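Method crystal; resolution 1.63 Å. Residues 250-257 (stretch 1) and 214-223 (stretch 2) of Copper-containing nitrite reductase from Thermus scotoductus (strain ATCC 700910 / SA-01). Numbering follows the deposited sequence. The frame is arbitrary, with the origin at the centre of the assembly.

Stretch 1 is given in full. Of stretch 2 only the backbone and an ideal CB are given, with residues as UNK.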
# COMPACT_ATOMS: atom_id res chain seq x y z
N VAL C 250 -13.02 2.29 -20.20
CA VAL C 250 -13.72 1.42 -21.20
C VAL C 250 -12.65 0.71 -22.07
O VAL C 250 -11.68 1.33 -22.49
CB VAL C 250 -14.71 2.22 -22.07
CG1 VAL C 250 -15.28 1.39 -23.20
CG2 VAL C 250 -15.85 2.73 -21.20
N ILE C 251 -12.81 -0.60 -22.26
CA ILE C 251 -11.84 -1.43 -22.99
C ILE C 251 -12.60 -2.15 -24.14
O ILE C 251 -13.66 -2.72 -23.91
CB ILE C 251 -11.21 -2.45 -22.01
CG1 ILE C 251 -10.36 -1.72 -20.94
CG2 ILE C 251 -10.40 -3.51 -22.73
CD1 ILE C 251 -10.16 -2.56 -19.68
N GLU C 252 -12.04 -2.11 -25.35
CA GLU C 252 -12.52 -2.88 -26.50
C GLU C 252 -11.48 -3.96 -26.87
O GLU C 252 -10.30 -3.64 -27.01
CB GLU C 252 -12.73 -1.93 -27.69
CG GLU C 252 -13.81 -0.89 -27.48
CD GLU C 252 -14.00 0.00 -28.71
OE1 GLU C 252 -13.05 0.65 -29.16
OE2 GLU C 252 -15.12 0.04 -29.25
N TRP C 253 -11.91 -5.21 -26.98
CA TRP C 253 -11.05 -6.34 -27.27
C TRP C 253 -11.87 -7.41 -28.00
O TRP C 253 -13.01 -7.68 -27.62
CB TRP C 253 -10.46 -6.91 -25.93
CG TRP C 253 -9.62 -8.19 -26.03
CD1 TRP C 253 -8.42 -8.35 -26.66
CD2 TRP C 253 -9.90 -9.45 -25.39
NE1 TRP C 253 -7.97 -9.64 -26.52
CE2 TRP C 253 -8.87 -10.33 -25.75
CE3 TRP C 253 -10.97 -9.93 -24.64
CZ2 TRP C 253 -8.83 -11.66 -25.31
CZ3 TRP C 253 -10.94 -11.25 -24.20
CH2 TRP C 253 -9.88 -12.10 -24.55
N ARG C 254 -11.28 -8.01 -29.03
CA ARG C 254 -11.85 -9.21 -29.66
C ARG C 254 -11.28 -10.47 -29.06
O ARG C 254 -10.06 -10.58 -28.89
CB ARG C 254 -11.61 -9.20 -31.17
CG ARG C 254 -12.53 -8.19 -31.84
CD ARG C 254 -12.12 -7.87 -33.25
NE ARG C 254 -10.87 -7.11 -33.32
CZ ARG C 254 -10.47 -6.40 -34.37
NH1 ARG C 254 -11.21 -6.33 -35.47
NH2 ARG C 254 -9.31 -5.75 -34.33
N VAL C 255 -12.14 -11.42 -28.77
CA VAL C 255 -11.73 -12.72 -28.26
C VAL C 255 -10.97 -13.39 -29.44
O VAL C 255 -11.53 -13.47 -30.56
CB VAL C 255 -12.91 -13.61 -27.82
CG1 VAL C 255 -12.42 -14.93 -27.27
CG2 VAL C 255 -13.77 -12.95 -26.73
N PRO C 256 -9.70 -13.81 -29.23
CA PRO C 256 -8.95 -14.53 -30.26
C PRO C 256 -9.68 -15.78 -30.78
O PRO C 256 -10.58 -16.31 -30.12
CB PRO C 256 -7.64 -14.92 -29.54
CG PRO C 256 -7.47 -13.86 -28.48
CD PRO C 256 -8.87 -13.57 -28.03
N PRO C 257 -9.30 -16.26 -31.97
CA PRO C 257 -10.08 -17.35 -32.60
C PRO C 257 -9.80 -18.75 -32.08
O PRO C 257 -9.74 -19.71 -32.88
CB PRO C 257 -9.73 -17.20 -34.09
CG PRO C 257 -8.38 -16.56 -34.09
CD PRO C 257 -8.39 -15.60 -32.93
N UNK C 214 -4.55 -3.31 -11.60
CA UNK C 214 -4.01 -3.40 -12.96
C UNK C 214 -4.79 -4.53 -13.65
O UNK C 214 -4.41 -5.71 -13.58
CB UNK C 214 -2.50 -3.66 -12.96
N UNK C 215 -5.86 -4.16 -14.35
CA UNK C 215 -6.77 -5.16 -14.96
C UNK C 215 -6.12 -5.83 -16.16
O UNK C 215 -5.47 -5.16 -16.95
CB UNK C 215 -8.09 -4.51 -15.39
N UNK C 216 -6.28 -7.15 -16.27
CA UNK C 216 -5.56 -7.98 -17.25
C UNK C 216 -6.47 -9.14 -17.72
O UNK C 216 -7.28 -9.62 -16.92
CB UNK C 216 -4.26 -8.52 -16.64
N UNK C 217 -6.32 -9.58 -18.97
CA UNK C 217 -6.93 -10.86 -19.44
C UNK C 217 -5.84 -11.83 -19.92
O UNK C 217 -5.08 -11.48 -20.81
CB UNK C 217 -7.93 -10.60 -20.57
N UNK C 218 -5.74 -13.02 -19.31
CA UNK C 218 -4.73 -14.03 -19.67
C UNK C 218 -5.08 -14.57 -21.05
O UNK C 218 -6.17 -15.12 -21.25
CB UNK C 218 -4.67 -15.16 -18.64
N UNK C 219 -4.16 -14.39 -22.00
CA UNK C 219 -4.40 -14.72 -23.40
C UNK C 219 -4.91 -13.56 -24.22
O UNK C 219 -5.31 -13.74 -25.37
CB UNK C 219 -5.40 -15.88 -23.49
N UNK C 220 -4.92 -12.35 -23.65
CA UNK C 220 -5.33 -11.18 -24.42
C UNK C 220 -4.46 -9.94 -24.27
O UNK C 220 -3.87 -9.70 -23.21
CB UNK C 220 -6.76 -10.81 -24.03
N UNK C 221 -4.39 -9.13 -25.33
CA UNK C 221 -3.80 -7.78 -25.28
C UNK C 221 -4.93 -6.86 -25.67
O UNK C 221 -5.46 -7.02 -26.78
CB UNK C 221 -2.59 -7.62 -26.20
N UNK C 222 -5.31 -5.93 -24.79
CA UNK C 222 -6.44 -5.03 -25.03
C UNK C 222 -6.14 -4.12 -26.22
O UNK C 222 -5.10 -3.45 -26.26
CB UNK C 222 -6.74 -4.20 -23.78
N UNK C 223 -7.05 -4.10 -27.18
CA UNK C 223 -6.78 -3.38 -28.43
C UNK C 223 -6.87 -1.86 -28.24
O UNK C 223 -5.95 -1.13 -28.64
CB UNK C 223 -7.76 -3.83 -29.52

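Position 214 lies in a strand, and its ideal CB has nothing of stretch 1 within 5.5 Å. Stretch 1 sets no preference here. The deposited residue is Thr-214, whose OG1 is hydrogen-bonded elsewhere in the structure.

At position 215 CA-to-CB points toward stretch 1. The ideal CB is 5.1 Å from Ile-251 CD1, which leaves room for a few more carbons. What lies ahead is a methyl group, so a medium aliphatic side chain such as leucine, isoleucine or methionine would suit. The residue is Leu-215. Its CD2 packs 4.1 Å from Ile-251 CD1.

Position 216 is out of reach of stretch 1, which therefore says nothing about it. It is His-216, with ND1 hydrogen-bonded elsewhere in the structure.

Position 217 again points toward stretch 1. Its ideal CB is 4.7 Å from Trp-253 CH2, at the far end of the indole. A branched apolar side chain such as valine or isoleucine would suit; alanine would fit but leave the gap open. The residue is Val-217, chi1 t, and its CG1 comes to 3.7 Å from Trp-253 CH2.

A type II turn runs from 217 to 220, held by a backbone hydrogen bond from N of 220 to O of 217 at 3.0 Å. Position 218 points away from stretch 1 and could hold many side chains. It is Val-218.

Position 219 has phi/psi of 93/9. A CB here would be jammed against the carbonyl O of 218, so the backbone alone calls for glycine. The residue is Gly-219. Its O lies 4.1 Å from Trp-253 CZ2, at the edge of the indole, and 3.8 Å from Pro-256 CG.

At 220 CA-to-CB points toward stretch 1, and the ideal CB would be 2.6 Å from Trp-253 CZ2. That is a clash, so only glycine fits this arrangement. Gly-220 lets its CA approach Trp-253 CZ2 to 3.6 Å.

At 221 CA-to-CB points away, so stretch 1 leaves the side chain open. The residue is Ile-221. Its contact is through the backbone, with O 3.2 Å from Trp-253 CD1.

Position 222 points sideways. Its ideal CB is 3.9 Å from Ile-251 CG2 and 5.1 Å from Trp-253 CB. These apolar neighbours favour a large aliphatic or aromatic group. The residue is Phe-222. Ile-251 CG2 sits over one face of its ring, 3.9 Å from the centroid, in a CH-pi contact. Trp-253 CB lies at the ring edge, 4.2 Å from Phe-222 CD1.

At 223 the chain turns a corner. N of 223 makes a weak hydrogen bond to Glu-252 O at 3.3 Å. The ideal CB is 5.4 Å from Arg-254 NH2, so a flexible acid would suit, with an amide as a neutral alternative; the charge of Arg-254 favours an acid. Arg-254 N, a donor, also calls for an acceptor. The residue is Glu-223. Its OE1 forms a salt bridge with Arg-254 NH2 at 2.7 Å. Its OE2 accepts from Arg-254 NE and from Arg-254 N, both at 3.1 Å. A water donates to Glu-223 OE2 and Arg-254 O, bridging the two.

Stretch 2 (214-223) TLHVVGGIFE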
# COMPACT_ATOMS: atom_id res chain seq x y z
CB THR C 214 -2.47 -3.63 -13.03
OG1 THR C 214 -2.06 -4.62 -12.08
CG2 THR C 214 -1.73 -2.31 -12.70
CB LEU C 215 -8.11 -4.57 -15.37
CG LEU C 215 -9.24 -5.56 -15.66
CD1 LEU C 215 -9.69 -6.28 -14.40
CD2 LEU C 215 -10.43 -4.87 -16.26
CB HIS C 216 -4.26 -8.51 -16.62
CG HIS C 216 -3.54 -9.55 -17.44
ND1 HIS C 216 -2.83 -9.25 -18.59
CD2 HIS C 216 -3.39 -10.89 -17.24
CE1 HIS C 216 -2.29 -10.36 -19.07
NE2 HIS C 216 -2.62 -11.37 -18.27
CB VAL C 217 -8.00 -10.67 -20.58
CG1 VAL C 217 -8.51 -12.04 -21.07
CG2 VAL C 217 -9.18 -9.88 -20.09
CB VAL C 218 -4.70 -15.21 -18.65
CG1 VAL C 218 -3.58 -16.20 -18.97
CG2 VAL C 218 -4.54 -14.69 -17.22
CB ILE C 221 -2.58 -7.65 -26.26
CG1 ILE C 221 -1.46 -8.60 -25.81
CG2 ILE C 221 -2.04 -6.24 -26.30
CD1 ILE C 221 -0.24 -8.65 -26.71
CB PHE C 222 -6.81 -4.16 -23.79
CG PHE C 222 -7.14 -4.95 -22.54
CD1 PHE C 222 -8.03 -6.00 -22.58
CD2 PHE C 222 -6.60 -4.58 -21.32
CE1 PHE C 222 -8.37 -6.71 -21.43
CE2 PHE C 222 -6.92 -5.29 -20.16
CZ PHE C 222 -7.82 -6.34 -20.21
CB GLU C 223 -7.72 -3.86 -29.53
CG GLU C 223 -7.68 -5.40 -29.66
CD GLU C 223 -8.25 -5.92 -30.95
OE1 GLU C 223 -7.92 -5.35 -32.01
OE2 GLU C 223 -9.03 -6.90 -30.89
O HOH W 1 -8.02 -9.48 -30.26
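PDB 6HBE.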